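Local coordinates for flagellar hook associated protein type 3 FlgL (Legionella pneumophila subsp. pneumophila, PDB 5YTI) that probably serves as a structural component of the flagellum, linking the hook to the flagellin filament, at residues F136-K140 and Y156-T161; L122-N126 and T143-S147; L171-D177 and R348-L352; E104-K108 and N306-T312. One frame throughout, in Å; residues are numbered along the deposited sequence.

Contact 1: F136-K140 and Y156-T161; sequences FSGSK and YNGDST
D159 and S139 carry the polar side-chain part of this contact. The carboxylate oxygen D159 OD2 takes the hydroxyl of S139 OG at 2.7 Å through its syn lone pair, while D159 OD1 accepts the backbone S139 N at 3.1 Å, on the syn side but tilted out of the carboxylate plane. A serine suits the spot because one short residue offers both an amide and a hydroxyl to the two oxygens. D159 OD1 also accepts T161 N at 2.7 Å, two residues onward, which makes an Asx turn. S139 N and T161 N arrive from opposite faces of the carboxylate, and this double grip limits its rotation. With chi1 at 69°, D159 CG sits between its own N and carbonyl carbon, which brings OD1 back to T161 N.

The loop after helix 104-125 here meets the loop linking strands 154-156 and 164-168, and their backbones bond through D159 N and S137 O at 3.1 Å. G138 follows with phi 83° and psi -149°, angles natural to glycine.

The Y156 hydroxyl lies between two carbonyls at the ring edge, F136 O at 3.0 Å and D159 O at 2.8 Å; G179 N adds a weak bond. One ring face is covered by G158 N.

The bent aliphatic chain of K140 passes polar groups, CE near N157 O and CD 3.9 Å from D159 OD2. D159 also packs on G158 of the second subunit.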
loop_
_atom_site.group_PDB
_atom_site.type_symbol
_atom_site.label_atom_id
_atom_site.label_comp_id
_atom_site.label_asym_id
_atom_site.label_seq_id
_atom_site.Cartn_x
_atom_site.Cartn_y
_atom_site.Cartn_z
ATOM N N PHE A 136 15.583 9.925 5.922
ATOM C CA PHE A 136 14.270 9.292 5.838
ATOM C C PHE A 136 13.614 9.092 7.196
ATOM O O PHE A 136 12.782 8.222 7.384
ATOM C CB PHE A 136 14.387 7.947 5.131
ATOM C CG PHE A 136 14.811 8.045 3.699
ATOM C CD1 PHE A 136 14.094 8.812 2.801
ATOM C CD2 PHE A 136 15.903 7.339 3.239
ATOM C CE1 PHE A 136 14.473 8.900 1.468
ATOM C CE2 PHE A 136 16.281 7.418 1.908
ATOM C CZ PHE A 136 15.565 8.201 1.022
ATOM N N SER A 137 13.979 9.917 8.150
ATOM C CA SER A 137 13.467 9.741 9.490
ATOM C C SER A 137 12.321 10.686 9.827
ATOM O O SER A 137 11.662 10.511 10.852
ATOM C CB SER A 137 14.594 9.963 10.477
ATOM O OG SER A 137 15.251 11.165 10.154
ATOM N N GLY A 138 12.072 11.681 8.979
ATOM C CA GLY A 138 11.013 12.660 9.250
ATOM C C GLY A 138 11.506 13.737 10.177
ATOM O O GLY A 138 12.668 14.052 10.172
ATOM N N SER A 139 10.642 14.309 10.994
ATOM C CA SER A 139 11.094 15.382 11.885
ATOM C C SER A 139 12.147 14.909 12.888
ATOM O O SER A 139 12.857 15.736 13.437
ATOM C CB SER A 139 9.946 15.956 12.687
ATOM O OG SER A 139 9.855 15.248 13.906
ATOM N N LYS A 140 12.220 13.607 13.161
ATOM C CA LYS A 140 13.170 13.064 14.152
ATOM C C LYS A 140 14.581 12.936 13.607
ATOM O O LYS A 140 15.103 11.841 13.468
ATOM C CB LYS A 140 12.675 11.715 14.682
ATOM C CG LYS A 140 11.892 11.833 15.986
ATOM C CD LYS A 140 10.523 11.165 15.925
ATOM C CE LYS A 140 10.602 9.648 15.850
ATOM N NZ LYS A 140 10.486 8.986 17.175
ATOM N N TYR A 156 10.302 0.860 12.083
ATOM C CA TYR A 156 10.622 2.233 11.704
ATOM C C TYR A 156 10.493 3.153 12.929
ATOM O O TYR A 156 9.443 3.216 13.598
ATOM C CB TYR A 156 9.696 2.677 10.559
ATOM C CG TYR A 156 9.866 4.108 10.161
ATOM C CD1 TYR A 156 11.012 4.534 9.513
ATOM C CD2 TYR A 156 8.886 5.036 10.430
ATOM C CE1 TYR A 156 11.174 5.854 9.155
ATOM C CE2 TYR A 156 9.036 6.367 10.076
ATOM C CZ TYR A 156 10.180 6.768 9.440
ATOM O OH TYR A 156 10.340 8.079 9.099
ATOM N N ASN A 157 11.583 3.850 13.220
ATOM C CA ASN A 157 11.708 4.620 14.454
ATOM C C ASN A 157 11.605 6.117 14.180
ATOM O O ASN A 157 11.784 6.942 15.077
ATOM C CB ASN A 157 13.040 4.301 15.169
ATOM C CG ASN A 157 13.270 2.815 15.319
ATOM O OD1 ASN A 157 14.259 2.298 14.809
ATOM N ND2 ASN A 157 12.340 2.108 15.986
ATOM N N GLY A 158 11.318 6.466 12.939
ATOM C CA GLY A 158 11.065 7.855 12.616
ATOM C C GLY A 158 9.603 8.195 12.846
ATOM O O GLY A 158 8.906 7.500 13.617
ATOM N N ASP A 159 9.170 9.285 12.185
ATOM C CA ASP A 159 7.742 9.693 12.084
ATOM C C ASP A 159 7.371 9.983 10.623
ATOM O O ASP A 159 8.223 9.877 9.703
ATOM C CB ASP A 159 7.401 10.899 12.999
ATOM C CG ASP A 159 8.040 12.219 12.543
ATOM O OD1 ASP A 159 8.255 12.391 11.336
ATOM O OD2 ASP A 159 8.313 13.106 13.390
ATOM N N SER A 160 6.106 10.341 10.403
ATOM C CA SER A 160 5.670 10.699 9.056
ATOM C C SER A 160 5.672 12.202 8.742
ATOM O O SER A 160 4.834 12.606 7.986
ATOM C CB SER A 160 4.260 10.149 8.805
ATOM O OG SER A 160 4.171 8.761 9.068
ATOM N N THR A 161 6.588 13.017 9.270
ATOM C CA THR A 161 6.464 14.475 9.155
ATOM C C THR A 161 7.429 15.151 8.189
ATOM O O THR A 161 8.644 15.148 8.373
ATOM C CB THR A 161 6.558 15.147 10.540
ATOM O OG1 THR A 161 5.423 14.753 11.304
ATOM C CG2 THR A 161 6.568 16.678 10.455
#

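Contact 2: L122-N126 and T143-S147; sequences LDYAN and TQPVS
The amide of N126 spans the backbone N and O of V146, presenting its oxygen to one peptide group and its nitrogen to the next. V146 N donates to N126 OD1 at 2.8 Å, in the plane of the side-chain carbonyl, with an N-H...O angle of 161°. N126 ND2 gives a hydrogen to V146 O at 2.9 Å, on a lone pair in the carbonyl plane. Two bonds thus fix the turn of the amide, and asparagine matches both polar backbone atoms of a single residue.

N126 follows the end of helix 104-125, while V146 opens strand 146-148 of a two-stranded antiparallel hairpin, so the side chain ties a helix end to a strand beginning. The amide of Q144 stacks on that of N126 with planes 22° apart; Q144 CG lies 3.8 Å from N126 OD1, and the chain is extended beyond it.

V146 splits its branches between two helix residues. With CG1 anti to the backbone N (chi1 -167°), V146 CG1 meets L122 CD2 at 3.9 Å, the side chains crossing at about a right angle, and V146 CG2 rests on A125 CB at 3.8 Å. F297 of helix 296-307 touches L122, A125 and V146.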
loop_
_atom_site.group_PDB
_atom_site.type_symbol
_atom_site.label_atom_id
_atom_site.label_comp_id
_atom_site.label_asym_id
_atom_site.label_seq_id
_atom_site.Cartn_x
_atom_site.Cartn_y
_atom_site.Cartn_z
ATOM N N LEU A 122 19.103 -1.414 3.650
ATOM C CA LEU A 122 19.114 -0.824 5.004
ATOM C C LEU A 122 20.071 0.386 5.129
ATOM O O LEU A 122 19.840 1.279 5.941
ATOM C CB LEU A 122 19.471 -1.883 6.068
ATOM C CG LEU A 122 18.445 -3.003 6.212
ATOM C CD1 LEU A 122 19.021 -4.276 6.803
ATOM C CD2 LEU A 122 17.259 -2.522 7.043
ATOM N N ASP A 123 21.160 0.379 4.356
ATOM C CA ASP A 123 22.138 1.454 4.405
ATOM C C ASP A 123 21.449 2.650 3.751
ATOM O O ASP A 123 21.475 3.755 4.301
ATOM C CB ASP A 123 23.454 1.093 3.673
ATOM C CG ASP A 123 24.324 0.044 4.431
ATOM O OD1 ASP A 123 23.879 -0.427 5.495
ATOM O OD2 ASP A 123 25.450 -0.307 3.966
ATOM N N TYR A 124 20.775 2.413 2.616
ATOM C CA TYR A 124 20.073 3.493 1.897
ATOM C C TYR A 124 18.958 4.078 2.752
ATOM O O TYR A 124 18.792 5.293 2.839
ATOM C CB TYR A 124 19.510 3.017 0.552
ATOM C CG TYR A 124 20.526 2.428 -0.430
ATOM C CD1 TYR A 124 21.833 2.905 -0.512
ATOM C CD2 TYR A 124 20.159 1.426 -1.297
ATOM C CE1 TYR A 124 22.752 2.381 -1.410
ATOM C CE2 TYR A 124 21.063 0.894 -2.200
ATOM C CZ TYR A 124 22.360 1.372 -2.254
ATOM O OH TYR A 124 23.235 0.813 -3.152
ATOM N N ALA A 125 18.204 3.218 3.412
ATOM C CA ALA A 125 17.138 3.716 4.262
ATOM C C ALA A 125 17.705 4.525 5.414
ATOM O O ALA A 125 17.057 5.434 5.922
ATOM C CB ALA A 125 16.307 2.574 4.792
ATOM N N ASN A 126 18.919 4.193 5.836
ATOM C CA ASN A 126 19.500 4.836 7.011
ATOM C C ASN A 126 20.563 5.871 6.622
ATOM O O ASN A 126 21.432 6.233 7.441
ATOM C CB ASN A 126 20.086 3.783 7.964
ATOM C CG ASN A 126 19.023 2.923 8.612
ATOM O OD1 ASN A 126 17.973 3.406 9.010
ATOM N ND2 ASN A 126 19.288 1.641 8.714
ATOM N N THR A 143 17.374 10.306 15.017
ATOM C CA THR A 143 16.992 8.893 15.228
ATOM C C THR A 143 17.177 8.057 13.951
ATOM O O THR A 143 16.692 8.433 12.907
ATOM C CB THR A 143 15.535 8.779 15.693
ATOM O OG1 THR A 143 15.340 9.647 16.806
ATOM C CG2 THR A 143 15.185 7.373 16.112
ATOM N N GLN A 144 17.889 6.933 14.041
ATOM C CA GLN A 144 18.140 6.071 12.895
ATOM C C GLN A 144 16.781 5.538 12.472
ATOM O O GLN A 144 15.998 5.069 13.307
ATOM C CB GLN A 144 19.092 4.922 13.285
ATOM C CG GLN A 144 19.868 4.275 12.134
ATOM C CD GLN A 144 20.534 2.948 12.497
ATOM O OE1 GLN A 144 19.868 1.978 12.823
ATOM N NE2 GLN A 144 21.851 2.901 12.410
ATOM N N PRO A 145 16.451 5.661 11.185
ATOM C CA PRO A 145 15.058 5.356 10.838
ATOM C C PRO A 145 14.666 3.885 10.897
ATOM O O PRO A 145 13.600 3.575 11.409
ATOM C CB PRO A 145 14.908 5.914 9.411
ATOM C CG PRO A 145 16.283 6.214 8.938
ATOM C CD PRO A 145 17.108 6.483 10.162
ATOM N N VAL A 146 15.512 2.997 10.363
ATOM C CA VAL A 146 15.198 1.575 10.272
ATOM C C VAL A 146 16.205 0.707 11.006
ATOM O O VAL A 146 17.421 0.766 10.720
ATOM C CB VAL A 146 15.160 1.114 8.819
ATOM C CG1 VAL A 146 14.531 -0.271 8.722
ATOM C CG2 VAL A 146 14.352 2.091 7.979
ATOM N N SER A 147 15.679 -0.094 11.943
ATOM C CA SER A 147 16.461 -1.066 12.710
ATOM C C SER A 147 15.670 -2.362 12.893
ATOM O O SER A 147 14.505 -2.430 12.513
ATOM C CB SER A 147 16.808 -0.503 14.078
ATOM O OG SER A 147 15.644 -0.395 14.886
#

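Contact 3: L171-D177 and R348-L352; sequences LLVAVND and RLNQL
R348 NH2 is gripped by both carboxylate oxygens of D177, at 3.2 Å from D177 OD1 and 3.1 Å from D177 OD2, and forms a further salt bridge with D344. The setting is a β-hairpin laid on a long helix: strand 171-174, paired antiparallel with strand 164-168, runs obliquely and broadly antiparallel to helix 316-374, with 143° between the directions of the short segments and their axes 9.1 Å apart.

D177 OD1 and OD2 are both met on their syn side, but the carboxylate is turned 68° against the guanidinium. R348 NH1 donates to A174 O at 2.9 Å; this oxygen lies in the guanidinium plane, yet the donor sits well above the carbonyl plane. Arginine suits the place because its long chain reaches past the strand end, and two acidic partners probably stabilise its charge in a buried setting. D177 OD1 lies close to E76, a like-charged pair that the arginine probably offsets.

Beneath the polar end, V173 CG1 packs against the aliphatic R348 CG at 4.1 Å, and V173 CG2 touches L352 CD2 at 4.0 Å, the two branches meeting residues one helical turn apart. L171 CD1 comes to 3.6 Å from Q351 NE2.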
loop_
_atom_site.group_PDB
_atom_site.type_symbol
_atom_site.label_atom_id
_atom_site.label_comp_id
_atom_site.label_asym_id
_atom_site.label_seq_id
_atom_site.Cartn_x
_atom_site.Cartn_y
_atom_site.Cartn_z
ATOM N N LEU A 171 4.216 29.650 -2.036
ATOM C CA LEU A 171 4.471 28.247 -2.369
ATOM C C LEU A 171 5.364 27.559 -1.341
ATOM O O LEU A 171 6.504 27.964 -1.106
ATOM C CB LEU A 171 5.080 28.112 -3.770
ATOM C CG LEU A 171 5.200 26.685 -4.304
ATOM C CD1 LEU A 171 3.814 26.054 -4.376
ATOM C CD2 LEU A 171 5.916 26.669 -5.660
ATOM N N LEU A 172 4.815 26.527 -0.716
ATOM C CA LEU A 172 5.584 25.655 0.145
ATOM C C LEU A 172 5.896 24.391 -0.669
ATOM O O LEU A 172 5.084 23.948 -1.469
ATOM C CB LEU A 172 4.790 25.327 1.416
ATOM C CG LEU A 172 4.725 26.342 2.566
ATOM C CD1 LEU A 172 4.342 27.720 2.034
ATOM C CD2 LEU A 172 3.766 25.900 3.687
ATOM N N VAL A 173 7.083 23.830 -0.470
ATOM C CA VAL A 173 7.532 22.591 -1.145
ATOM C C VAL A 173 8.160 21.612 -0.130
ATOM O O VAL A 173 8.929 22.015 0.739
ATOM C CB VAL A 173 8.607 22.901 -2.202
ATOM C CG1 VAL A 173 9.256 21.626 -2.725
ATOM C CG2 VAL A 173 8.000 23.710 -3.323
ATOM N N ALA A 174 7.863 20.320 -0.235
ATOM C CA ALA A 174 8.403 19.360 0.742
ATOM C C ALA A 174 9.838 18.985 0.389
ATOM O O ALA A 174 10.104 18.651 -0.755
ATOM C CB ALA A 174 7.528 18.115 0.805
ATOM N N VAL A 175 10.752 19.022 1.357
ATOM C CA VAL A 175 12.153 18.805 1.040
ATOM C C VAL A 175 12.653 17.457 1.489
ATOM O O VAL A 175 13.861 17.220 1.493
ATOM C CB VAL A 175 13.062 19.872 1.657
ATOM C CG1 VAL A 175 12.599 21.250 1.244
ATOM C CG2 VAL A 175 13.090 19.748 3.169
ATOM N N ASN A 176 11.742 16.576 1.875
ATOM C CA ASN A 176 12.114 15.220 2.266
ATOM C C ASN A 176 10.953 14.291 2.087
ATOM O O ASN A 176 9.819 14.718 1.856
ATOM C CB ASN A 176 12.580 15.168 3.731
ATOM C CG ASN A 176 11.477 15.480 4.722
ATOM O OD1 ASN A 176 10.828 16.512 4.659
ATOM N ND2 ASN A 176 11.286 14.593 5.664
ATOM N N ASP A 177 11.255 13.005 2.183
ATOM C CA ASP A 177 10.229 11.981 2.323
ATOM C C ASP A 177 10.542 11.167 3.578
ATOM O O ASP A 177 11.607 11.344 4.183
ATOM C CB ASP A 177 10.177 11.087 1.098
ATOM C CG ASP A 177 9.793 11.832 -0.164
ATOM O OD1 ASP A 177 10.697 12.400 -0.817
ATOM O OD2 ASP A 177 8.594 11.810 -0.539
ATOM N N ARG A 348 8.257 18.166 -7.778
ATOM C CA ARG A 348 8.719 19.191 -6.861
ATOM C C ARG A 348 9.905 19.956 -7.421
ATOM O O ARG A 348 9.972 21.173 -7.336
ATOM C CB ARG A 348 9.071 18.569 -5.516
ATOM C CG ARG A 348 7.847 18.280 -4.675
ATOM C CD ARG A 348 8.240 17.663 -3.366
ATOM N NE ARG A 348 8.277 16.217 -3.429
ATOM C CZ ARG A 348 8.835 15.430 -2.507
ATOM N NH1 ARG A 348 9.439 15.926 -1.434
ATOM N NH2 ARG A 348 8.808 14.114 -2.673
ATOM N N LEU A 349 10.842 19.257 -8.014
ATOM C CA LEU A 349 11.903 19.950 -8.679
ATOM C C LEU A 349 11.345 20.857 -9.765
ATOM O O LEU A 349 11.880 21.925 -9.981
ATOM C CB LEU A 349 12.878 18.962 -9.283
ATOM C CG LEU A 349 13.644 18.081 -8.288
ATOM C CD1 LEU A 349 14.359 16.892 -8.951
ATOM C CD2 LEU A 349 14.621 18.930 -7.491
ATOM N N ASN A 350 10.289 20.445 -10.469
ATOM C CA ASN A 350 9.745 21.310 -11.520
ATOM C C ASN A 350 9.032 22.509 -10.875
ATOM O O ASN A 350 8.994 23.597 -11.457
ATOM C CB ASN A 350 8.860 20.553 -12.524
ATOM C CG ASN A 350 9.672 19.808 -13.593
ATOM O OD1 ASN A 350 10.644 20.329 -14.151
ATOM N ND2 ASN A 350 9.261 18.585 -13.889
ATOM N N GLN A 351 8.501 22.324 -9.661
ATOM C CA GLN A 351 7.953 23.459 -8.873
ATOM C C GLN A 351 9.070 24.450 -8.479
ATOM O O GLN A 351 8.829 25.648 -8.396
ATOM C CB GLN A 351 7.175 22.974 -7.615
ATOM C CG GLN A 351 5.701 22.596 -7.861
ATOM C CD GLN A 351 4.882 22.422 -6.579
ATOM O OE1 GLN A 351 5.256 21.664 -5.670
ATOM N NE2 GLN A 351 3.753 23.137 -6.503
ATOM N N LEU A 352 10.279 23.931 -8.252
ATOM C CA LEU A 352 11.425 24.736 -7.850
ATOM C C LEU A 352 12.032 25.493 -9.006
ATOM O O LEU A 352 12.232 26.699 -8.896
ATOM C CB LEU A 352 12.501 23.878 -7.191
ATOM C CG LEU A 352 12.085 23.190 -5.879
ATOM C CD1 LEU A 352 13.176 22.249 -5.372
ATOM C CD2 LEU A 352 11.718 24.222 -4.816
#

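Contact 4: E104-K108 and N306-T312; sequences EEDRK and NLNKPYT
A cation-pi stack joins the first turn of helix 104-125 to the loop that leaves helix 296-307, and R107 and Y311 form it. The guanidinium of R107 lies against the tyrosine ring with planes 4° apart and centres 3.7 Å apart, and R107 CD adds a CH-pi contact over the same face, 4.0 Å from the centroid of the Y311 ring. On the opposite face of the guanidinium rests L307 CD2, 4.1 Å from R107 CZ. The cation is therefore sandwiched between an aromatic ring and an aliphatic branch, which leaves its edge for polar partners: R107 NH1 bonds to A97 O, and N306 O lies near the plane.

Arginine fits because its group is both flat and charged, able to stack and still donate around its rim. The chain bends at chi3 (105°), which lays the guanidinium along the ring. Y311 has CG anti to its backbone N, carrying the ring over the arginine.

At the start of the helix the E104 chain bends at chi2 and reaches over the loop; Y311 N donates a weak bond to E104 OE2, long at 3.4 Å but nearly straight at 170°. The T312 methyl CG2 also packs against E104, while T312 OG1 bonds to E316.

Around the stack, R107 and Y311 both touch T320 of helix 316-374, and L307 packs on L110 and A111 of helix 104-125, so three helices meet here.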
loop_
_atom_site.group_PDB
_atom_site.type_symbol
_atom_site.label_atom_id
_atom_site.label_comp_id
_atom_site.label_asym_id
_atom_site.label_seq_id
_atom_site.Cartn_x
_atom_site.Cartn_y
_atom_site.Cartn_z
ATOM N N GLU A 104 20.514 -26.690 -5.886
ATOM C CA GLU A 104 20.460 -26.206 -4.518
ATOM C C GLU A 104 21.653 -25.283 -4.200
ATOM O O GLU A 104 21.497 -24.295 -3.481
ATOM C CB GLU A 104 20.455 -27.378 -3.538
ATOM C CG GLU A 104 19.075 -27.831 -3.092
ATOM C CD GLU A 104 19.044 -28.254 -1.626
ATOM O OE1 GLU A 104 20.044 -27.987 -0.917
ATOM O OE2 GLU A 104 18.025 -28.835 -1.172
ATOM N N GLU A 105 22.835 -25.614 -4.731
ATOM C CA GLU A 105 24.059 -24.836 -4.498
ATOM C C GLU A 105 23.968 -23.457 -5.128
ATOM O O GLU A 105 24.408 -22.463 -4.547
ATOM C CB GLU A 105 25.275 -25.569 -5.082
ATOM C CG GLU A 105 26.637 -25.025 -4.661
ATOM C CD GLU A 105 27.791 -25.649 -5.453
ATOM O OE1 GLU A 105 28.575 -26.424 -4.845
ATOM O OE2 GLU A 105 27.918 -25.375 -6.682
ATOM N N ASP A 106 23.428 -23.402 -6.339
ATOM C CA ASP A 106 23.270 -22.134 -7.025
ATOM C C ASP A 106 22.382 -21.210 -6.165
ATOM O O ASP A 106 22.679 -20.025 -5.981
ATOM C CB ASP A 106 22.637 -22.359 -8.411
ATOM C CG ASP A 106 23.623 -22.906 -9.454
ATOM O OD1 ASP A 106 24.656 -22.237 -9.719
ATOM O OD2 ASP A 106 23.327 -23.987 -10.045
ATOM N N ARG A 107 21.303 -21.781 -5.631
ATOM C CA ARG A 107 20.267 -21.014 -4.949
ATOM C C ARG A 107 20.773 -20.560 -3.611
ATOM O O ARG A 107 20.543 -19.430 -3.230
ATOM C CB ARG A 107 18.970 -21.830 -4.789
ATOM C CG ARG A 107 18.252 -22.108 -6.111
ATOM C CD ARG A 107 17.111 -23.132 -6.032
ATOM N NE ARG A 107 15.791 -22.510 -6.077
ATOM C CZ ARG A 107 15.060 -22.260 -4.997
ATOM N NH1 ARG A 107 13.867 -21.676 -5.106
ATOM N NH2 ARG A 107 15.516 -22.597 -3.794
ATOM N N LYS A 108 21.484 -21.421 -2.898
ATOM C CA LYS A 108 21.950 -21.041 -1.569
ATOM C C LYS A 108 22.988 -19.961 -1.729
ATOM O O LYS A 108 23.291 -19.251 -0.776
ATOM C CB LYS A 108 22.459 -22.238 -0.701
ATOM C CG LYS A 108 23.771 -22.936 -1.114
ATOM C CD LYS A 108 24.575 -23.573 0.051
ATOM C CE LYS A 108 25.878 -22.805 0.358
ATOM N NZ LYS A 108 26.649 -23.266 1.554
ATOM N N ASN A 306 13.269 -18.410 1.262
ATOM C CA ASN A 306 12.778 -19.277 0.188
ATOM C C ASN A 306 13.902 -19.909 -0.643
ATOM O O ASN A 306 13.865 -21.072 -1.015
ATOM C CB ASN A 306 11.909 -18.450 -0.745
ATOM C CG ASN A 306 10.731 -19.223 -1.270
ATOM O OD1 ASN A 306 9.930 -19.711 -0.495
ATOM N ND2 ASN A 306 10.606 -19.319 -2.589
ATOM N N LEU A 307 14.911 -19.124 -0.958
ATOM C CA LEU A 307 16.042 -19.665 -1.674
ATOM C C LEU A 307 16.738 -20.776 -0.902
ATOM O O LEU A 307 17.449 -21.568 -1.498
ATOM C CB LEU A 307 17.029 -18.546 -1.971
ATOM C CG LEU A 307 16.473 -17.639 -3.040
ATOM C CD1 LEU A 307 17.365 -16.430 -3.213
ATOM C CD2 LEU A 307 16.351 -18.464 -4.315
ATOM N N ASN A 308 16.547 -20.798 0.417
ATOM C CA ASN A 308 17.145 -21.798 1.317
ATOM C C ASN A 308 16.261 -23.020 1.593
ATOM O O ASN A 308 16.684 -23.931 2.270
ATOM C CB ASN A 308 17.515 -21.148 2.665
ATOM C CG ASN A 308 18.765 -20.291 2.582
ATOM O OD1 ASN A 308 19.722 -20.607 1.856
ATOM N ND2 ASN A 308 18.767 -19.196 3.334
ATOM N N LYS A 309 15.038 -23.053 1.088
ATOM C CA LYS A 309 14.180 -24.206 1.321
ATOM C C LYS A 309 14.758 -25.395 0.580
ATOM O O LYS A 309 15.481 -25.212 -0.379
ATOM C CB LYS A 309 12.753 -23.968 0.797
ATOM C CG LYS A 309 11.976 -22.860 1.483
ATOM C CD LYS A 309 11.587 -23.218 2.909
ATOM C CE LYS A 309 11.866 -22.056 3.863
ATOM N NZ LYS A 309 11.653 -22.407 5.293
ATOM N N PRO A 310 14.424 -26.617 1.010
ATOM C CA PRO A 310 14.717 -27.774 0.166
ATOM C C PRO A 310 14.161 -27.600 -1.246
ATOM O O PRO A 310 12.988 -27.304 -1.399
ATOM C CB PRO A 310 13.988 -28.927 0.884
ATOM C CG PRO A 310 13.851 -28.500 2.306
ATOM C CD PRO A 310 13.815 -26.992 2.305
ATOM N N TYR A 311 15.012 -27.795 -2.248
ATOM C CA TYR A 311 14.649 -27.678 -3.670
ATOM C C TYR A 311 15.382 -28.797 -4.442
ATOM O O TYR A 311 16.288 -28.517 -5.255
ATOM C CB TYR A 311 15.051 -26.274 -4.217
ATOM C CG TYR A 311 14.402 -25.763 -5.536
ATOM C CD1 TYR A 311 13.187 -25.067 -5.528
ATOM C CD2 TYR A 311 15.039 -25.914 -6.765
ATOM C CE1 TYR A 311 12.611 -24.583 -6.697
ATOM C CE2 TYR A 311 14.465 -25.429 -7.935
ATOM C CZ TYR A 311 13.257 -24.764 -7.892
ATOM O OH TYR A 311 12.696 -24.282 -9.045
ATOM N N THR A 312 15.022 -30.057 -4.157
ATOM C CA THR A 312 15.543 -31.232 -4.904
ATOM C C THR A 312 14.402 -32.090 -5.510
ATOM O O THR A 312 14.399 -32.375 -6.701
ATOM C CB THR A 312 16.494 -32.096 -4.030
ATOM O OG1 THR A 312 16.025 -32.107 -2.677
ATOM C CG2 THR A 312 17.949 -31.545 -4.058
#

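Contacts 1 and 2 are neighbours, their centres 10 Å apart. They touch where N157 N meets P145 O at 2.7 Å, and their segments alternate along the chain, knitting the loops beside the hairpin of strands 146-148 and 154-156. Contact 3 follows contact 1 in sequence and still touches it, with centres 18 Å apart. Contact 4 stands away, about 46 Å between centres from contact 3 and on the opposite side of the chain's centre. It closes a loop that encloses contacts 1 and 2, and it shares helix 104-125 with contact 2. Contact 3 uses helix 316-374, while contact 1 joins two loops, so the four are spread along an elongated helical body.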